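Local coordinates for putative protein (Aquifex aeolicus, PDB 1T6T) that is of unknown function but contains a Toprim domain of the RNase M5-like kind and so probably acts on nucleic acids, at residues E14-S19 with F38-V43; V23-G28 with N42-S47; K64-F69 with E95-F100; L68-T73 with I107-I112. One frame throughout, in Å; residues are numbered along the deposited sequence.

Contact 1. Residues E14-S19 with F38-V43; sequences ELKKAS and FSIKNV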
loop_
_atom_site.group_PDB
_atom_site.type_symbol
_atom_site.label_atom_id
_atom_site.label_comp_id
_atom_site.label_asym_id
_atom_site.label_seq_id
_atom_site.Cartn_x
_atom_site.Cartn_y
_atom_site.Cartn_z
ATOM N N GLU B 14 16.095 -10.838 -17.654
ATOM C CA GLU B 14 17.114 -9.941 -17.128
ATOM C C GLU B 14 16.866 -9.669 -15.644
ATOM O O GLU B 14 17.800 -9.598 -14.849
ATOM C CB GLU B 14 17.099 -8.628 -17.908
ATOM C CG GLU B 14 18.474 -8.061 -18.174
ATOM C CD GLU B 14 19.360 -9.034 -18.935
ATOM O OE1 GLU B 14 18.998 -9.413 -20.070
ATOM O OE2 GLU B 14 20.416 -9.421 -18.395
ATOM N N LEU B 15 15.600 -9.516 -15.276
ATOM C CA LEU B 15 15.247 -9.263 -13.888
ATOM C C LEU B 15 15.628 -10.460 -13.026
ATOM O O LEU B 15 16.184 -10.292 -11.943
ATOM C CB LEU B 15 13.747 -8.983 -13.759
ATOM C CG LEU B 15 13.238 -8.682 -12.341
ATOM C CD1 LEU B 15 13.998 -7.489 -11.750
ATOM C CD2 LEU B 15 11.737 -8.400 -12.393
ATOM N N LYS B 16 15.341 -11.670 -13.507
ATOM C CA LYS B 16 15.674 -12.866 -12.740
ATOM C C LYS B 16 17.174 -12.937 -12.489
ATOM O O LYS B 16 17.610 -13.237 -11.378
ATOM C CB LYS B 16 15.214 -14.141 -13.462
ATOM C CG LYS B 16 15.411 -15.393 -12.609
ATOM C CD LYS B 16 14.819 -16.647 -13.236
ATOM C CE LYS B 16 15.665 -17.153 -14.382
ATOM N NZ LYS B 16 15.169 -18.473 -14.867
ATOM N N LYS B 17 17.962 -12.654 -13.522
ATOM C CA LYS B 17 19.412 -12.684 -13.389
ATOM C C LYS B 17 19.849 -11.658 -12.350
ATOM O O LYS B 17 20.665 -11.947 -11.478
ATOM C CB LYS B 17 20.082 -12.359 -14.729
ATOM C CG LYS B 17 19.735 -13.320 -15.848
ATOM C CD LYS B 17 20.506 -13.001 -17.124
ATOM C CE LYS B 17 20.058 -13.897 -18.273
ATOM N NZ LYS B 17 20.164 -15.341 -17.927
ATOM N N ALA B 18 19.290 -10.456 -12.448
ATOM C CA ALA B 18 19.625 -9.373 -11.531
ATOM C C ALA B 18 19.219 -9.674 -10.093
ATOM O O ALA B 18 19.855 -9.193 -9.155
ATOM C CB ALA B 18 18.963 -8.079 -11.996
ATOM N N SER B 19 18.168 -10.474 -9.925
ATOM C CA SER B 19 17.670 -10.816 -8.598
ATOM C C SER B 19 18.616 -11.686 -7.780
ATOM O O SER B 19 18.364 -11.935 -6.608
ATOM C CB SER B 19 16.291 -11.488 -8.685
ATOM O OG SER B 19 16.379 -12.826 -9.142
ATOM N N PHE B 38 7.636 -16.777 -12.294
ATOM C CA PHE B 38 8.733 -16.720 -13.251
ATOM C C PHE B 38 10.047 -17.087 -12.568
ATOM O O PHE B 38 11.125 -16.800 -13.077
ATOM C CB PHE B 38 8.825 -15.318 -13.858
ATOM C CG PHE B 38 7.655 -14.963 -14.726
ATOM C CD1 PHE B 38 7.581 -15.423 -16.037
ATOM C CD2 PHE B 38 6.607 -14.196 -14.222
ATOM C CE1 PHE B 38 6.479 -15.126 -16.838
ATOM C CE2 PHE B 38 5.500 -13.894 -15.013
ATOM C CZ PHE B 38 5.436 -14.360 -16.325
ATOM N N SER B 39 9.936 -17.734 -11.413
ATOM C CA SER B 39 11.093 -18.161 -10.636
ATOM C C SER B 39 11.926 -17.007 -10.084
ATOM O O SER B 39 13.128 -17.143 -9.865
ATOM C CB SER B 39 11.977 -19.096 -11.465
ATOM O OG SER B 39 11.276 -20.292 -11.773
ATOM N N ILE B 40 11.284 -15.864 -9.876
ATOM C CA ILE B 40 11.965 -14.713 -9.297
ATOM C C ILE B 40 11.475 -14.702 -7.854
ATOM O O ILE B 40 10.338 -14.317 -7.570
ATOM C CB ILE B 40 11.592 -13.407 -10.028
ATOM C CG1 ILE B 40 12.087 -13.481 -11.480
ATOM C CG2 ILE B 40 12.231 -12.212 -9.320
ATOM C CD1 ILE B 40 11.718 -12.281 -12.334
ATOM N N LYS B 41 12.346 -15.140 -6.949
ATOM C CA LYS B 41 12.016 -15.272 -5.535
ATOM C C LYS B 41 12.587 -14.250 -4.550
ATOM O O LYS B 41 12.029 -14.064 -3.470
ATOM C CB LYS B 41 12.427 -16.671 -5.071
ATOM C CG LYS B 41 11.851 -17.804 -5.916
ATOM C CD LYS B 41 10.349 -17.919 -5.734
ATOM C CE LYS B 41 9.999 -18.280 -4.293
ATOM N NZ LYS B 41 8.528 -18.396 -4.071
ATOM N N ASN B 42 13.691 -13.602 -4.907
ATOM C CA ASN B 42 14.324 -12.633 -4.015
ATOM C C ASN B 42 13.533 -11.332 -4.058
ATOM O O ASN B 42 13.991 -10.318 -4.584
ATOM C CB ASN B 42 15.782 -12.419 -4.445
ATOM C CG ASN B 42 16.585 -11.626 -3.431
ATOM O OD1 ASN B 42 16.216 -11.536 -2.257
ATOM N ND2 ASN B 42 17.702 -11.060 -3.875
ATOM N N VAL B 43 12.342 -11.378 -3.467
ATOM C CA VAL B 43 11.423 -10.248 -3.467
ATOM C C VAL B 43 10.854 -9.969 -2.082
ATOM O O VAL B 43 10.557 -10.892 -1.328
ATOM C CB VAL B 43 10.229 -10.532 -4.419
ATOM C CG1 VAL B 43 9.299 -9.322 -4.478
ATOM C CG2 VAL B 43 10.736 -10.885 -5.807
HETATM O O HOH W 1 12.058 -17.355 -15.599
HETATM O O HOH W 2 15.152 -14.395 -7.349
#

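Contact 2. Residues V23-G28 with N42-S47; sequences VILVEG and NVIDLS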
loop_
_atom_site.group_PDB
_atom_site.type_symbol
_atom_site.label_atom_id
_atom_site.label_comp_id
_atom_site.label_asym_id
_atom_site.label_seq_id
_atom_site.Cartn_x
_atom_site.Cartn_y
_atom_site.Cartn_z
ATOM N N VAL B 23 17.986 -7.300 -4.269
ATOM C CA VAL B 23 16.648 -7.635 -3.807
ATOM C C VAL B 23 15.629 -6.759 -4.521
ATOM O O VAL B 23 15.866 -5.576 -4.765
ATOM C CB VAL B 23 16.495 -7.412 -2.285
ATOM C CG1 VAL B 23 15.091 -7.804 -1.840
ATOM C CG2 VAL B 23 17.515 -8.235 -1.534
ATOM N N ILE B 24 14.494 -7.352 -4.861
ATOM C CA ILE B 24 13.425 -6.635 -5.537
ATOM C C ILE B 24 12.383 -6.231 -4.503
ATOM O O ILE B 24 12.000 -7.039 -3.652
ATOM C CB ILE B 24 12.745 -7.537 -6.593
ATOM C CG1 ILE B 24 13.747 -7.874 -7.701
ATOM C CG2 ILE B 24 11.489 -6.851 -7.140
ATOM C CD1 ILE B 24 13.299 -8.989 -8.628
ATOM N N LEU B 25 11.929 -4.985 -4.580
ATOM C CA LEU B 25 10.909 -4.492 -3.660
ATOM C C LEU B 25 9.622 -4.202 -4.422
ATOM O O LEU B 25 9.635 -3.504 -5.439
ATOM C CB LEU B 25 11.370 -3.209 -2.961
ATOM C CG LEU B 25 12.648 -3.242 -2.123
ATOM C CD1 LEU B 25 12.768 -1.926 -1.355
ATOM C CD2 LEU B 25 12.618 -4.410 -1.151
ATOM N N VAL B 26 8.519 -4.759 -3.936
ATOM C CA VAL B 26 7.216 -4.537 -4.548
ATOM C C VAL B 26 6.261 -4.134 -3.441
ATOM O O VAL B 26 6.593 -4.215 -2.261
ATOM C CB VAL B 26 6.665 -5.806 -5.275
ATOM C CG1 VAL B 26 7.604 -6.205 -6.410
ATOM C CG2 VAL B 26 6.482 -6.953 -4.287
ATOM N N GLU B 27 5.069 -3.708 -3.824
ATOM C CA GLU B 27 4.090 -3.267 -2.850
ATOM C C GLU B 27 3.312 -4.399 -2.200
ATOM O O GLU B 27 3.232 -4.478 -0.978
ATOM C CB GLU B 27 3.104 -2.311 -3.520
ATOM C CG GLU B 27 2.664 -1.150 -2.649
ATOM C CD GLU B 27 2.065 -1.591 -1.336
ATOM O OE1 GLU B 27 0.992 -2.237 -1.352
ATOM O OE2 GLU B 27 2.673 -1.292 -0.287
ATOM N N GLY B 28 2.744 -5.280 -3.017
ATOM C CA GLY B 28 1.924 -6.343 -2.464
ATOM C C GLY B 28 2.322 -7.794 -2.606
ATOM O O GLY B 28 3.182 -8.168 -3.405
ATOM N N ASN B 42 13.691 -13.602 -4.907
ATOM C CA ASN B 42 14.324 -12.633 -4.015
ATOM C C ASN B 42 13.533 -11.332 -4.058
ATOM O O ASN B 42 13.991 -10.318 -4.584
ATOM C CB ASN B 42 15.782 -12.419 -4.445
ATOM C CG ASN B 42 16.585 -11.626 -3.431
ATOM O OD1 ASN B 42 16.216 -11.536 -2.257
ATOM N ND2 ASN B 42 17.702 -11.060 -3.875
ATOM N N VAL B 43 12.342 -11.378 -3.467
ATOM C CA VAL B 43 11.423 -10.248 -3.467
ATOM C C VAL B 43 10.854 -9.969 -2.082
ATOM O O VAL B 43 10.557 -10.892 -1.328
ATOM C CB VAL B 43 10.229 -10.532 -4.419
ATOM C CG1 VAL B 43 9.299 -9.322 -4.478
ATOM C CG2 VAL B 43 10.736 -10.885 -5.807
ATOM N N ILE B 44 10.717 -8.692 -1.752
ATOM C CA ILE B 44 10.134 -8.293 -0.476
ATOM C C ILE B 44 8.909 -7.448 -0.783
ATOM O O ILE B 44 8.984 -6.514 -1.585
ATOM C CB ILE B 44 11.095 -7.426 0.376
ATOM C CG1 ILE B 44 12.298 -8.256 0.828
ATOM C CG2 ILE B 44 10.348 -6.867 1.599
ATOM C CD1 ILE B 44 13.310 -7.457 1.626
ATOM N N ASP B 45 7.784 -7.788 -0.167
ATOM C CA ASP B 45 6.563 -7.010 -0.363
ATOM C C ASP B 45 6.439 -6.042 0.811
ATOM O O ASP B 45 6.565 -6.436 1.972
ATOM C CB ASP B 45 5.338 -7.932 -0.483
ATOM C CG ASP B 45 5.215 -8.925 0.663
ATOM O OD1 ASP B 45 6.243 -9.445 1.145
ATOM O OD2 ASP B 45 4.068 -9.204 1.067
ATOM N N LEU B 46 6.208 -4.771 0.496
ATOM C CA LEU B 46 6.128 -3.710 1.496
ATOM C C LEU B 46 4.872 -3.654 2.372
ATOM O O LEU B 46 4.959 -3.336 3.557
ATOM C CB LEU B 46 6.323 -2.358 0.799
ATOM C CG LEU B 46 6.593 -1.117 1.650
ATOM C CD1 LEU B 46 7.911 -1.272 2.400
ATOM C CD2 LEU B 46 6.640 0.107 0.745
ATOM N N SER B 47 3.707 -3.945 1.805
ATOM C CA SER B 47 2.483 -3.881 2.598
ATOM C C SER B 47 2.595 -4.754 3.841
ATOM O O SER B 47 3.003 -5.913 3.764
ATOM C CB SER B 47 1.275 -4.318 1.766
ATOM O OG SER B 47 0.078 -4.169 2.519
#

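Contact 3. Residues K64-F69 with E95-F100; sequences KVILLF and ENFRNF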
loop_
_atom_site.group_PDB
_atom_site.type_symbol
_atom_site.label_atom_id
_atom_site.label_comp_id
_atom_site.label_asym_id
_atom_site.label_seq_id
_atom_site.Cartn_x
_atom_site.Cartn_y
_atom_site.Cartn_z
ATOM N N LYS B 64 22.337 -3.668 -2.946
ATOM C CA LYS B 64 21.525 -3.110 -4.017
ATOM C C LYS B 64 20.067 -3.544 -3.945
ATOM O O LYS B 64 19.757 -4.685 -3.595
ATOM C CB LYS B 64 22.115 -3.518 -5.366
ATOM C CG LYS B 64 21.614 -2.703 -6.545
ATOM C CD LYS B 64 22.144 -3.240 -7.876
ATOM C CE LYS B 64 23.666 -3.329 -7.907
ATOM N NZ LYS B 64 24.206 -4.400 -7.014
ATOM N N VAL B 65 19.178 -2.616 -4.280
ATOM C CA VAL B 65 17.751 -2.880 -4.265
ATOM C C VAL B 65 17.097 -2.448 -5.573
ATOM O O VAL B 65 17.307 -1.333 -6.049
ATOM C CB VAL B 65 17.052 -2.130 -3.112
ATOM C CG1 VAL B 65 15.556 -2.359 -3.182
ATOM C CG2 VAL B 65 17.599 -2.596 -1.775
ATOM N N ILE B 66 16.305 -3.342 -6.151
ATOM C CA ILE B 66 15.590 -3.043 -7.380
ATOM C C ILE B 66 14.170 -2.619 -6.995
ATOM O O ILE B 66 13.426 -3.402 -6.405
ATOM C CB ILE B 66 15.524 -4.283 -8.292
ATOM C CG1 ILE B 66 16.938 -4.667 -8.752
ATOM C CG2 ILE B 66 14.618 -4.003 -9.484
ATOM C CD1 ILE B 66 17.011 -6.008 -9.458
ATOM N N LEU B 67 13.801 -1.381 -7.306
ATOM C CA LEU B 67 12.462 -0.895 -6.979
ATOM C C LEU B 67 11.493 -1.262 -8.093
ATOM O O LEU B 67 11.720 -0.927 -9.257
ATOM C CB LEU B 67 12.472 0.626 -6.789
ATOM C CG LEU B 67 13.371 1.163 -5.677
ATOM C CD1 LEU B 67 13.184 2.666 -5.566
ATOM C CD2 LEU B 67 13.030 0.480 -4.352
ATOM N N LEU B 68 10.426 -1.969 -7.741
ATOM C CA LEU B 68 9.429 -2.376 -8.727
ATOM C C LEU B 68 8.009 -2.087 -8.286
ATOM O O LEU B 68 7.191 -2.995 -8.191
ATOM C CB LEU B 68 9.534 -3.868 -9.042
ATOM C CG LEU B 68 10.335 -4.332 -10.256
ATOM C CD1 LEU B 68 9.960 -5.780 -10.548
ATOM C CD2 LEU B 68 10.031 -3.454 -11.470
ATOM N N PHE B 69 7.716 -0.824 -8.015
ATOM C CA PHE B 69 6.371 -0.445 -7.612
ATOM C C PHE B 69 5.565 -0.121 -8.861
ATOM O O PHE B 69 6.132 0.192 -9.910
ATOM C CB PHE B 69 6.442 0.750 -6.669
ATOM C CG PHE B 69 7.153 0.442 -5.394
ATOM C CD1 PHE B 69 6.563 -0.383 -4.440
ATOM C CD2 PHE B 69 8.439 0.918 -5.167
ATOM C CE1 PHE B 69 7.248 -0.734 -3.282
ATOM C CE2 PHE B 69 9.131 0.573 -4.009
ATOM C CZ PHE B 69 8.536 -0.254 -3.066
ATOM N N GLU B 95 16.507 1.668 -10.523
ATOM C CA GLU B 95 15.192 2.002 -11.069
ATOM C C GLU B 95 15.115 1.645 -12.550
ATOM O O GLU B 95 14.087 1.855 -13.189
ATOM C CB GLU B 95 14.906 3.499 -10.915
ATOM C CG GLU B 95 14.614 3.955 -9.503
ATOM C CD GLU B 95 14.233 5.421 -9.452
ATOM O OE1 GLU B 95 15.130 6.282 -9.594
ATOM O OE2 GLU B 95 13.031 5.712 -9.286
ATOM N N ASN B 96 16.202 1.108 -13.092
ATOM C CA ASN B 96 16.235 0.758 -14.507
ATOM C C ASN B 96 15.138 -0.195 -14.959
ATOM O O ASN B 96 14.573 -0.019 -16.031
ATOM C CB ASN B 96 17.597 0.172 -14.887
ATOM C CG ASN B 96 18.727 1.167 -14.710
ATOM O OD1 ASN B 96 18.585 2.346 -15.023
ATOM N ND2 ASN B 96 19.861 0.691 -14.214
ATOM N N PHE B 97 14.834 -1.208 -14.157
ATOM C CA PHE B 97 13.804 -2.162 -14.546
ATOM C C PHE B 97 12.425 -1.534 -14.568
ATOM O O PHE B 97 11.644 -1.759 -15.498
ATOM C CB PHE B 97 13.835 -3.375 -13.614
ATOM C CG PHE B 97 14.979 -4.303 -13.890
ATOM C CD1 PHE B 97 14.912 -5.220 -14.935
ATOM C CD2 PHE B 97 16.142 -4.236 -13.129
ATOM C CE1 PHE B 97 15.991 -6.059 -15.221
ATOM C CE2 PHE B 97 17.226 -5.068 -13.406
ATOM C CZ PHE B 97 17.148 -5.981 -14.455
ATOM N N ARG B 98 12.125 -0.744 -13.547
ATOM C CA ARG B 98 10.836 -0.078 -13.472
ATOM C C ARG B 98 10.717 0.948 -14.598
ATOM O O ARG B 98 9.683 1.038 -15.257
ATOM C CB ARG B 98 10.678 0.615 -12.115
ATOM C CG ARG B 98 9.335 1.312 -11.932
ATOM C CD ARG B 98 9.142 1.750 -10.486
ATOM N NE ARG B 98 7.836 2.366 -10.255
ATOM C CZ ARG B 98 7.570 3.656 -10.427
ATOM N NH1 ARG B 98 8.524 4.482 -10.833
ATOM N NH2 ARG B 98 6.353 4.123 -10.182
ATOM N N ASN B 99 11.775 1.719 -14.819
ATOM C CA ASN B 99 11.740 2.732 -15.870
ATOM C C ASN B 99 11.562 2.132 -17.254
ATOM O O ASN B 99 10.966 2.756 -18.130
ATOM C CB ASN B 99 13.002 3.596 -15.844
ATOM C CG ASN B 99 13.040 4.531 -14.655
ATOM O OD1 ASN B 99 12.003 4.851 -14.066
ATOM N ND2 ASN B 99 14.234 4.988 -14.301
ATOM N N PHE B 100 12.076 0.925 -17.455
ATOM C CA PHE B 100 11.950 0.272 -18.749
ATOM C C PHE B 100 10.484 -0.030 -19.071
ATOM O O PHE B 100 10.055 0.084 -20.220
ATOM C CB PHE B 100 12.759 -1.024 -18.777
ATOM C CG PHE B 100 13.251 -1.393 -20.146
ATOM C CD1 PHE B 100 14.382 -0.780 -20.678
ATOM C CD2 PHE B 100 12.564 -2.322 -20.922
ATOM C CE1 PHE B 100 14.823 -1.088 -21.968
ATOM C CE2 PHE B 100 12.996 -2.635 -22.211
ATOM C CZ PHE B 100 14.127 -2.015 -22.734
HETATM O O HOH W 3 13.805 -0.960 -11.004
#

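Contact 4. Residues L68-T73 with I107-I112; sequences LFDLDT and IHIEEI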
loop_
_atom_site.group_PDB
_atom_site.type_symbol
_atom_site.label_atom_id
_atom_site.label_comp_id
_atom_site.label_asym_id
_atom_site.label_seq_id
_atom_site.Cartn_x
_atom_site.Cartn_y
_atom_site.Cartn_z
ATOM N N LEU B 68 10.426 -1.969 -7.741
ATOM C CA LEU B 68 9.429 -2.376 -8.727
ATOM C C LEU B 68 8.009 -2.087 -8.286
ATOM O O LEU B 68 7.191 -2.995 -8.191
ATOM C CB LEU B 68 9.534 -3.868 -9.042
ATOM C CG LEU B 68 10.335 -4.332 -10.256
ATOM C CD1 LEU B 68 9.960 -5.780 -10.548
ATOM C CD2 LEU B 68 10.031 -3.454 -11.470
ATOM N N PHE B 69 7.716 -0.824 -8.015
ATOM C CA PHE B 69 6.371 -0.445 -7.612
ATOM C C PHE B 69 5.565 -0.121 -8.861
ATOM O O PHE B 69 6.132 0.192 -9.910
ATOM C CB PHE B 69 6.442 0.750 -6.669
ATOM C CG PHE B 69 7.153 0.442 -5.394
ATOM C CD1 PHE B 69 6.563 -0.383 -4.440
ATOM C CD2 PHE B 69 8.439 0.918 -5.167
ATOM C CE1 PHE B 69 7.248 -0.734 -3.282
ATOM C CE2 PHE B 69 9.131 0.573 -4.009
ATOM C CZ PHE B 69 8.536 -0.254 -3.066
ATOM N N ASP B 70 4.243 -0.215 -8.756
ATOM C CA ASP B 70 3.383 0.057 -9.898
ATOM C C ASP B 70 3.622 1.449 -10.463
ATOM O O ASP B 70 4.143 2.326 -9.780
ATOM C CB ASP B 70 1.913 -0.117 -9.515
ATOM C CG ASP B 70 1.599 -1.535 -9.062
ATOM O OD1 ASP B 70 2.351 -2.460 -9.435
ATOM O OD2 ASP B 70 0.597 -1.725 -8.346
ATOM N N LEU B 71 3.240 1.635 -11.722
ATOM C CA LEU B 71 3.441 2.901 -12.406
ATOM C C LEU B 71 2.291 3.888 -12.266
ATOM O O LEU B 71 2.194 4.835 -13.036
ATOM C CB LEU B 71 3.731 2.649 -13.889
ATOM C CG LEU B 71 5.039 1.905 -14.182
ATOM C CD1 LEU B 71 5.176 1.662 -15.672
ATOM C CD2 LEU B 71 6.215 2.720 -13.672
ATOM N N ASP B 72 1.423 3.669 -11.286
ATOM C CA ASP B 72 0.309 4.580 -11.063
ATOM C C ASP B 72 0.720 5.578 -9.978
ATOM O O ASP B 72 1.828 5.501 -9.448
ATOM C CB ASP B 72 -0.948 3.797 -10.660
ATOM C CG ASP B 72 -0.793 3.059 -9.348
ATOM O OD1 ASP B 72 0.352 2.788 -8.933
ATOM O OD2 ASP B 72 -1.831 2.735 -8.731
ATOM N N THR B 73 -0.159 6.522 -9.658
ATOM C CA THR B 73 0.154 7.529 -8.649
ATOM C C THR B 73 0.565 6.920 -7.315
ATOM O O THR B 73 1.540 7.351 -6.700
ATOM C CB THR B 73 -1.043 8.464 -8.406
ATOM O OG1 THR B 73 -1.408 9.092 -9.638
ATOM C CG2 THR B 73 -0.684 9.537 -7.385
ATOM N N ILE B 107 0.885 -1.114 -16.021
ATOM C CA ILE B 107 0.828 -0.190 -14.899
ATOM C C ILE B 107 1.143 -0.946 -13.617
ATOM O O ILE B 107 1.949 -0.499 -12.805
ATOM C CB ILE B 107 -0.560 0.458 -14.764
ATOM C CG1 ILE B 107 -0.797 1.427 -15.925
ATOM C CG2 ILE B 107 -0.667 1.187 -13.428
ATOM C CD1 ILE B 107 0.193 2.580 -15.990
ATOM N N HIS B 108 0.502 -2.102 -13.459
ATOM C CA HIS B 108 0.677 -2.939 -12.276
ATOM C C HIS B 108 1.580 -4.126 -12.574
ATOM O O HIS B 108 1.364 -4.849 -13.545
ATOM C CB HIS B 108 -0.689 -3.434 -11.801
ATOM C CG HIS B 108 -1.664 -2.335 -11.526
ATOM N ND1 HIS B 108 -1.560 -1.503 -10.433
ATOM C CD2 HIS B 108 -2.748 -1.909 -12.219
ATOM C CE1 HIS B 108 -2.535 -0.612 -10.463
ATOM N NE2 HIS B 108 -3.271 -0.837 -11.537
ATOM N N ILE B 109 2.592 -4.326 -11.734
ATOM C CA ILE B 109 3.526 -5.428 -11.914
ATOM C C ILE B 109 2.759 -6.743 -11.979
ATOM O O ILE B 109 3.164 -7.684 -12.656
ATOM C CB ILE B 109 4.544 -5.489 -10.749
ATOM C CG1 ILE B 109 5.185 -4.110 -10.542
ATOM C CG2 ILE B 109 5.604 -6.540 -11.040
ATOM C CD1 ILE B 109 5.842 -3.521 -11.779
ATOM N N GLU B 110 1.629 -6.794 -11.283
ATOM C CA GLU B 110 0.808 -7.995 -11.259
ATOM C C GLU B 110 0.344 -8.392 -12.663
ATOM O O GLU B 110 -0.016 -9.541 -12.903
ATOM C CB GLU B 110 -0.409 -7.767 -10.358
ATOM C CG GLU B 110 -0.983 -9.034 -9.764
ATOM C CD GLU B 110 -2.171 -8.764 -8.866
ATOM O OE1 GLU B 110 -2.136 -7.762 -8.119
ATOM O OE2 GLU B 110 -3.133 -9.561 -8.895
ATOM N N GLU B 111 0.361 -7.442 -13.595
ATOM C CA GLU B 111 -0.066 -7.716 -14.965
ATOM C C GLU B 111 0.815 -8.733 -15.689
ATOM O O GLU B 111 0.397 -9.313 -16.690
ATOM C CB GLU B 111 -0.112 -6.419 -15.782
ATOM C CG GLU B 111 -1.234 -5.472 -15.395
ATOM C CD GLU B 111 -1.199 -4.173 -16.184
ATOM O OE1 GLU B 111 -1.129 -4.231 -17.429
ATOM O OE2 GLU B 111 -1.244 -3.095 -15.561
ATOM N N ILE B 112 2.027 -8.957 -15.197
ATOM C CA ILE B 112 2.913 -9.917 -15.849
ATOM C C ILE B 112 2.385 -11.346 -15.752
ATOM O O ILE B 112 2.820 -12.220 -16.498
ATOM C CB ILE B 112 4.346 -9.882 -15.260
ATOM C CG1 ILE B 112 4.321 -10.292 -13.785
ATOM C CG2 ILE B 112 4.946 -8.499 -15.431
ATOM C CD1 ILE B 112 5.696 -10.361 -13.145
HETATM O O HOH W 4 0.594 -4.870 -9.132
#

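Contact 1. Residues E14-S19 with F38-V43
I40 is the apolar hub where the last turn of helix 8-18 meets the loop leading from helix 29-36 to strand 43-45. Its CG1 branch, anti to the carbonyl carbon (chi1 -64°), crosses the root of K16 obliquely, with I40 CG1 3.8 Å from K16 CB. Beyond it, the I40 CD1 methyl reaches L15 CD2 at 3.9 Å, crossing at about a right angle. The other branch, CG2, is turned to S19 and stands 4.2 Å from S19 CB. K16 runs on across the loop backbone, its CD 3.7 Å from F38 O. Past a bend at chi3, its NZ gives a weak hydrogen bond to a water that donates to the same carbonyl.

The direct polar link is N42 ND2 to S19 O, 2.9 Å long and fairly straight (162°); the donor lies in the carbonyl plane and the acceptor close to the amide plane. A second shell surrounds this bond. S19 OG, in the crowded position between backbone N and carbonyl carbon, donates to K16 O at 2.6 Å and accepts from a water that takes the N42 N-H. S39, with positive phi, closes helix 29-36 in a Schellman motif and so delivers I40, which also rests on I24 and L35. Backbone carbonyls are thus met by neutral donors beside an aliphatic patch, with no ion pair between the segments.

Contact 2. Residues V23-G28 with N42-S47
N42 opens the parallel ladder: its O accepts from I24 N at 3.0 Å, while its side-chain amide, bonded through ND2 to S19 O, lies across V23 with OD1 3.6 Å from V23 CG2. V43 sends CG1 against V26 CG2 (3.7 Å), crossing at about a right angle. I44 is gripped twice: its N donates to I24 O nearly along the C=O axis, and its O accepts from V26 N. On the other face I44 CB meets L25 CD2 at 3.7 Å, side by side. D45 pairs its carboxylate with K49. L46 N donates to V26 O (2.8 Å), and S47 N to E27 O (2.9 Å), carrying the pairing past the strands to E27, the probable signature glutamate of the Toprim domain; S47 OG bonds Y51 of the second subunit. The two strands belong to a beta-alpha-beta crossover whose helix 29-36 packs L35 on V26 and V43; helix 51-58 packs on I44, and strand 64-67 pairs with strand 23-26.

Contact 3. Residues K64-F69 with E95-F100
R98, in the first turn of helix 96-101, leaves its backbone toward the segment 64-69. Its CB sits 3.4 Å from L67 O and also near L68 CD2. From there CG leaves anti to the backbone N (chi1 -179°), and the chain stays extended to NE, laying CG and then CD along the backbone of F69; CD comes within 3.4 Å of F69 O. NE donates to that oxygen at 2.8 Å (154°). The acceptor lies close to the guanidinium plane, but the donor stands above the carbonyl plane by 44°. At the tip, NH2 bonds D70 O and forms a salt bridge with E76, so one arginine ties two successive carbonyls to the following helix.

At the root of R98, a water bridges the two backbones, donating to L67 O at 2.7 Å and accepting from R98 N. L68 CD2 packs against the same helix start, 4.0 Å from R98 N. Further back along the strand, I66 CG2 touches F97 CD2 at 4.0 Å, the side chains crossing obliquely. The contact buries F69 N, which has no partner in the model. Helix 96-101 is thereby packed where strand 64-67 of the Toprim parallel sheet runs into the D70 loop. Strand 23-26 packs on I66 and L68. Helix 8-18 closes over F97 and I66 through A18, and over L68 through W11 and L15, while helix 73-88 brings N79 against L67, F69 and R98.

Contact 4. Residues L68-T73 with I107-I112
D70 and D72 fit the DxD signature of the Toprim fold, whose acidic residues bind magnesium in relatives, and this loop after strand 64-67 is pinned by the C-terminal segment. L68 comes first, its O 3.3 Å from I109 CG1 and its CD2 against I109 CD1. D70 follows with both oxygens engaged. OD1 accepts from I109 N at 3.0 Å and lies 3.0 Å from a water that accepts from E110 N and may donate to it. OD2 accepts from H108 ND1 at 3.0 Å, almost perfectly straight (178°). The bond lies in the imidazole plane, yet ND1 meets OD2 from above the carboxylate plane, which is turned 89° to the ring. The nearby carboxylate could favour a protonated H108. L71 N donates to I107 O at 2.7 Å, and L71 CB touches I107 CD1. D72 caps helix 73-88 through OD1 to G75 N and sets its CB 3.8 Å from I107 CG2. That same I107 CG2 methyl sits over the centre of the H108 ring, 3.8 Å above its plane.

How the contacts relate
The four contacts lie around the parallel sheet of the Toprim domain, ordered 43-45, 23-26, 64-67, 92-94. Contact 2 is internal to the sheet, and its centre lies about 11 Å from that of contact 3, whose strand 64-67 is the next neighbour of strand 23-26. Contact 1 shares N42 and V43 with contact 2 and packs L15 and I40 onto I24, bringing helix 8-18 to the sheet. Contacts 3 and 4 start from the same stretch, L68 and F69, and are linked again where R98 reaches D70 O. Contacts 1 and 4, the most distant pair at about 16 Å between centres, touch through F38 and I112. The C-terminal segment 107-112 thus meets the loop bearing the probable acidic motif, D70 and D72.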